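Local coordinates for DNA mismatch repair protein MUTS (Thermus aquaticus, PDB 1EWQ), which takes part in DNA mismatch repair, binds mismatched DNA, possibly as the mismatch recognition step, and has a weak ATPase activity, at residues C[577-583]-C[707-713]; C[422-426]-C[437-441]. All coordinates share one frame; numbering follows the deposited sequence.

Contact 1. Residues C[577-583]-C[707-713]; sequences ELVLITG and RLKNLHV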
# COMPACT_ATOMS: atom_id res chain seq x y z
N GLU C 577 18.57 39.20 13.39
CA GLU C 577 19.89 39.05 12.78
C GLU C 577 19.97 38.03 11.65
O GLU C 577 19.13 37.13 11.55
CB GLU C 577 20.91 38.66 13.87
CG GLU C 577 21.17 39.76 14.89
CD GLU C 577 21.91 39.27 16.13
OE1 GLU C 577 21.34 38.45 16.88
OE2 GLU C 577 23.06 39.71 16.35
N LEU C 578 20.97 38.19 10.78
CA LEU C 578 21.22 37.27 9.68
C LEU C 578 22.32 36.36 10.24
O LEU C 578 23.48 36.77 10.33
CB LEU C 578 21.77 38.03 8.47
CG LEU C 578 21.89 37.35 7.11
CD1 LEU C 578 23.16 37.83 6.46
CD2 LEU C 578 21.91 35.84 7.23
N VAL C 579 21.94 35.15 10.62
CA VAL C 579 22.89 34.21 11.21
C VAL C 579 23.37 33.16 10.21
O VAL C 579 22.61 32.28 9.82
CB VAL C 579 22.24 33.48 12.41
CG1 VAL C 579 23.19 32.44 12.97
CG2 VAL C 579 21.87 34.48 13.49
N LEU C 580 24.62 33.26 9.81
CA LEU C 580 25.17 32.30 8.86
C LEU C 580 25.82 31.18 9.65
O LEU C 580 26.51 31.45 10.65
CB LEU C 580 26.22 32.95 7.97
CG LEU C 580 25.76 34.11 7.08
CD1 LEU C 580 26.98 34.79 6.51
CD2 LEU C 580 24.85 33.58 5.96
N ILE C 581 25.60 29.95 9.21
CA ILE C 581 26.18 28.79 9.87
C ILE C 581 26.98 27.98 8.86
O ILE C 581 26.42 27.27 8.03
CB ILE C 581 25.09 27.88 10.48
CG1 ILE C 581 24.23 28.69 11.44
CG2 ILE C 581 25.72 26.70 11.18
CD1 ILE C 581 23.07 27.93 12.04
N THR C 582 28.30 28.12 8.94
CA THR C 582 29.20 27.41 8.04
C THR C 582 29.65 26.09 8.66
O THR C 582 29.33 25.81 9.81
CB THR C 582 30.43 28.29 7.69
OG1 THR C 582 30.89 28.97 8.88
CG2 THR C 582 30.07 29.33 6.65
N GLY C 583 30.37 25.29 7.90
CA GLY C 583 30.83 24.01 8.40
C GLY C 583 30.30 22.89 7.51
O GLY C 583 29.41 23.12 6.70
N ARG C 707 24.10 43.47 11.02
CA ARG C 707 23.41 42.47 11.81
C ARG C 707 23.72 41.04 11.35
O ARG C 707 22.95 40.12 11.62
CB ARG C 707 21.90 42.72 11.78
CG ARG C 707 21.47 44.03 12.44
CD ARG C 707 19.95 44.21 12.35
NE ARG C 707 19.47 44.29 10.97
CZ ARG C 707 19.50 45.39 10.22
NH1 ARG C 707 19.98 46.53 10.71
NH2 ARG C 707 19.06 45.35 8.97
N LEU C 708 24.84 40.87 10.66
CA LEU C 708 25.25 39.55 10.21
C LEU C 708 26.06 38.91 11.32
O LEU C 708 27.01 39.51 11.83
CB LEU C 708 26.09 39.65 8.93
CG LEU C 708 26.57 38.35 8.26
CD1 LEU C 708 27.11 38.65 6.86
CD2 LEU C 708 27.65 37.70 9.10
N LYS C 709 25.68 37.69 11.70
CA LYS C 709 26.40 36.96 12.73
C LYS C 709 26.88 35.61 12.20
O LYS C 709 26.17 34.93 11.46
CB LYS C 709 25.51 36.74 13.96
CG LYS C 709 26.22 36.00 15.08
CD LYS C 709 25.28 35.59 16.21
CE LYS C 709 24.78 36.78 17.00
NZ LYS C 709 23.89 36.33 18.10
N ASN C 710 28.09 35.22 12.60
CA ASN C 710 28.65 33.96 12.17
C ASN C 710 28.69 32.89 13.26
O ASN C 710 29.04 33.15 14.41
CB ASN C 710 30.07 34.18 11.62
CG ASN C 710 30.06 34.66 10.18
OD1 ASN C 710 29.54 33.97 9.29
ND2 ASN C 710 30.63 35.83 9.94
N LEU C 711 28.31 31.68 12.85
CA LEU C 711 28.31 30.49 13.69
C LEU C 711 28.80 29.38 12.75
O LEU C 711 28.83 29.56 11.54
CB LEU C 711 26.91 30.15 14.21
CG LEU C 711 26.27 31.03 15.29
CD1 LEU C 711 24.94 30.41 15.71
CD2 LEU C 711 27.20 31.13 16.50
N HIS C 712 29.19 28.24 13.32
CA HIS C 712 29.66 27.14 12.50
C HIS C 712 29.77 25.86 13.30
O HIS C 712 29.69 25.86 14.53
CB HIS C 712 31.03 27.45 11.88
CG HIS C 712 32.18 27.36 12.84
ND1 HIS C 712 32.39 28.27 13.85
CD2 HIS C 712 33.18 26.45 12.95
CE1 HIS C 712 33.46 27.93 14.54
NE2 HIS C 712 33.95 26.82 14.02
N VAL C 713 29.93 24.77 12.57
CA VAL C 713 30.13 23.47 13.18
C VAL C 713 31.44 23.00 12.58
O VAL C 713 31.86 23.49 11.53
CB VAL C 713 28.99 22.49 12.84
CG1 VAL C 713 27.72 22.91 13.57
CG2 VAL C 713 28.76 22.46 11.34
O HOH W 1 29.40 31.28 9.46
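L578, L580 and T582 pair in parallel with strand 708-713, in the sheet of the P-loop NTPase domain of MutS. Six backbone hydrogen bonds alternate between the strands. They run from L578 N to R707 O (2.9 Å) through to V713 N to T582 O (3.0 Å). Side chains at paired positions point to the same face. On one face L578 CD1 packs alongside L708 CG at 3.9 Å, and L580 CD1 comes across to CD1 of the same leucine, L708. On the opposite face V579 CG1 meets L711 CD1 at 3.8 Å, and I581 CG1 lies beside L711 CB.

At the start of the pair, E577 OE1 forms a salt bridge with K709 NZ (3.5 Å). The bend of the lysine at chi3 (-69°) brings CE toward the E577 carboxylate, and NZ sits beside it. NZ also bonds to E573 O. With an alanine in place of E577, the K709 ammonium is likely to lose its carboxylate mate and be left with E573 O.

One water bridges the strands at T582. It contacts N710 OD1 at 2.7 Å and L711 O at 2.8 Å. The third partner is T582 OG1, also 2.8 Å away. T582 OG1 bonds to A733 N as well, and N710 ND2 bonds to T701 O.

Further out, strand 690-694 bonds to the other edge of strand 578-582, L711 and H712 touch strand 723-730, and helix 589-603 packs on I581. Strand 578-582 leads into G583, the first residue of the predicted ATP-binding loop, and K589 NZ bonds to I581 O and G583 O.

Contact 2. Residues C[422-426]-C[437-441]; sequences FLELE and TLKVG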
# COMPACT_ATOMS: atom_id res chain seq x y z
N PHE C 422 -43.85 -24.74 28.48
CA PHE C 422 -43.24 -25.82 27.73
C PHE C 422 -42.36 -26.73 28.57
O PHE C 422 -42.32 -27.95 28.35
CB PHE C 422 -42.44 -25.26 26.55
CG PHE C 422 -43.30 -24.61 25.50
CD1 PHE C 422 -43.37 -23.22 25.40
CD2 PHE C 422 -44.07 -25.39 24.64
CE1 PHE C 422 -44.20 -22.62 24.46
CE2 PHE C 422 -44.90 -24.79 23.69
CZ PHE C 422 -44.96 -23.41 23.60
N LEU C 423 -41.67 -26.15 29.54
CA LEU C 423 -40.81 -26.93 30.42
C LEU C 423 -41.66 -27.90 31.22
O LEU C 423 -41.29 -29.05 31.44
CB LEU C 423 -40.04 -26.01 31.36
CG LEU C 423 -38.90 -26.66 32.15
CD1 LEU C 423 -37.85 -27.19 31.19
CD2 LEU C 423 -38.29 -25.62 33.07
N GLU C 424 -42.82 -27.42 31.67
CA GLU C 424 -43.74 -28.24 32.45
C GLU C 424 -44.37 -29.31 31.56
O GLU C 424 -44.61 -30.43 32.00
CB GLU C 424 -44.85 -27.37 33.05
CG GLU C 424 -44.41 -26.55 34.25
CD GLU C 424 -45.23 -25.28 34.42
OE1 GLU C 424 -46.44 -25.30 34.09
OE2 GLU C 424 -44.66 -24.27 34.89
N LEU C 425 -44.63 -28.95 30.31
CA LEU C 425 -45.22 -29.89 29.37
C LEU C 425 -44.30 -31.10 29.19
O LEU C 425 -44.77 -32.24 29.19
CB LEU C 425 -45.46 -29.21 28.02
CG LEU C 425 -46.29 -30.01 27.01
CD1 LEU C 425 -47.72 -30.09 27.53
CD2 LEU C 425 -46.24 -29.34 25.64
N GLU C 426 -43.01 -30.86 29.04
CA GLU C 426 -42.05 -31.95 28.85
C GLU C 426 -42.16 -32.95 29.99
O GLU C 426 -42.07 -34.16 29.78
CB GLU C 426 -40.62 -31.43 28.78
CG GLU C 426 -39.61 -32.52 28.41
CD GLU C 426 -38.18 -32.04 28.39
OE1 GLU C 426 -37.58 -31.90 29.48
OE2 GLU C 426 -37.65 -31.80 27.29
N THR C 437 -36.90 -40.32 28.04
CA THR C 437 -36.12 -39.38 27.24
C THR C 437 -36.93 -38.42 26.37
O THR C 437 -36.37 -37.71 25.54
CB THR C 437 -35.11 -40.12 26.34
OG1 THR C 437 -35.80 -41.12 25.58
CG2 THR C 437 -34.03 -40.78 27.19
N LEU C 438 -38.25 -38.40 26.54
CA LEU C 438 -39.09 -37.50 25.75
C LEU C 438 -38.64 -36.07 26.02
O LEU C 438 -38.21 -35.73 27.12
CB LEU C 438 -40.57 -37.65 26.13
CG LEU C 438 -41.59 -36.74 25.45
CD1 LEU C 438 -42.97 -37.35 25.56
CD2 LEU C 438 -41.57 -35.34 26.08
N LYS C 439 -38.72 -35.22 25.00
CA LYS C 439 -38.29 -33.84 25.17
C LYS C 439 -39.15 -32.83 24.45
O LYS C 439 -39.78 -33.12 23.45
CB LYS C 439 -36.83 -33.68 24.72
CG LYS C 439 -35.82 -34.10 25.78
CD LYS C 439 -34.38 -33.84 25.36
CE LYS C 439 -33.96 -34.74 24.20
NZ LYS C 439 -32.51 -34.57 23.86
N VAL C 440 -39.17 -31.62 25.01
CA VAL C 440 -39.87 -30.50 24.40
C VAL C 440 -38.74 -29.63 23.87
O VAL C 440 -37.93 -29.12 24.64
CB VAL C 440 -40.69 -29.69 25.42
CG1 VAL C 440 -41.06 -28.33 24.82
CG2 VAL C 440 -41.95 -30.45 25.81
N GLY C 441 -38.65 -29.49 22.55
CA GLY C 441 -37.59 -28.69 21.98
C GLY C 441 -38.15 -27.59 21.12
O GLY C 441 -39.37 -27.39 21.05
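With chi1 at -173° and chi2 extended, the E426 side chain spans the gap from helix 406-433, and its carboxylate meets V440 on strand 439-443. V440 in turn sets CG1 anti to its own N (chi1 164°), which leaves both methyls against the helix. The contact is a helix packed on the edge of a four-stranded antiparallel sheet. In the chain the sheet comes between the long helices 406-433 and 479-511, consistent with domain IV of the MutS family, which is inserted in domain III. The nearest atom of the bound DNA is about 8 Å away.

E426 OE2 accepts a hydrogen bond from V440 N at 2.7 Å. The bond is fairly straight, 160° at the hydrogen, and uses the anti lone pair of OE2. Strand 439-443 is outermost in its sheet. K439 and G441 bond through their backbones to E451 and Y449 on the neighbouring strand, and the carboxylate takes up the N-H of the residue between them. OE2 also lies against K439, 3.3 Å from its CB.

The apolar part of the contact is V440 set against one helical turn. Its CG2 presses on E426 CB at 3.4 Å and comes within 3.6 Å of F422 O. Its CG1 meets F422 CB at 3.8 Å. The F422 ring stacks with Y448.

R430, one turn beyond E426, forms a salt bridge from NH2 to E426 OE1 and a bond from NE to L438 O. The helix holds the V440 N-H through E426 and the L438 carbonyl, just before the strand, through R430. The L438 side chain packs on E426, with CD2 3.9 Å from E426 O.

In the fold
The two contacts lie on opposite sides of the chain's centre, with their own centres about 94 Å apart, and share no helix or strand. Contact 1 joins two inner strands of the ATPase sheet. It is the larger of the two; both are partly buried, and only contact 2 includes an exposed residue. Repeated backbone bonds carry contact 1, with apolar side chains on both faces. Contact 2 joins a long helix to an outermost strand near the DNA. A single side-chain-to-backbone bond spans it beside one packed valine. Each has a carboxylate in a salt bridge: with the facing strand in contact 1, within its own helix in contact 2.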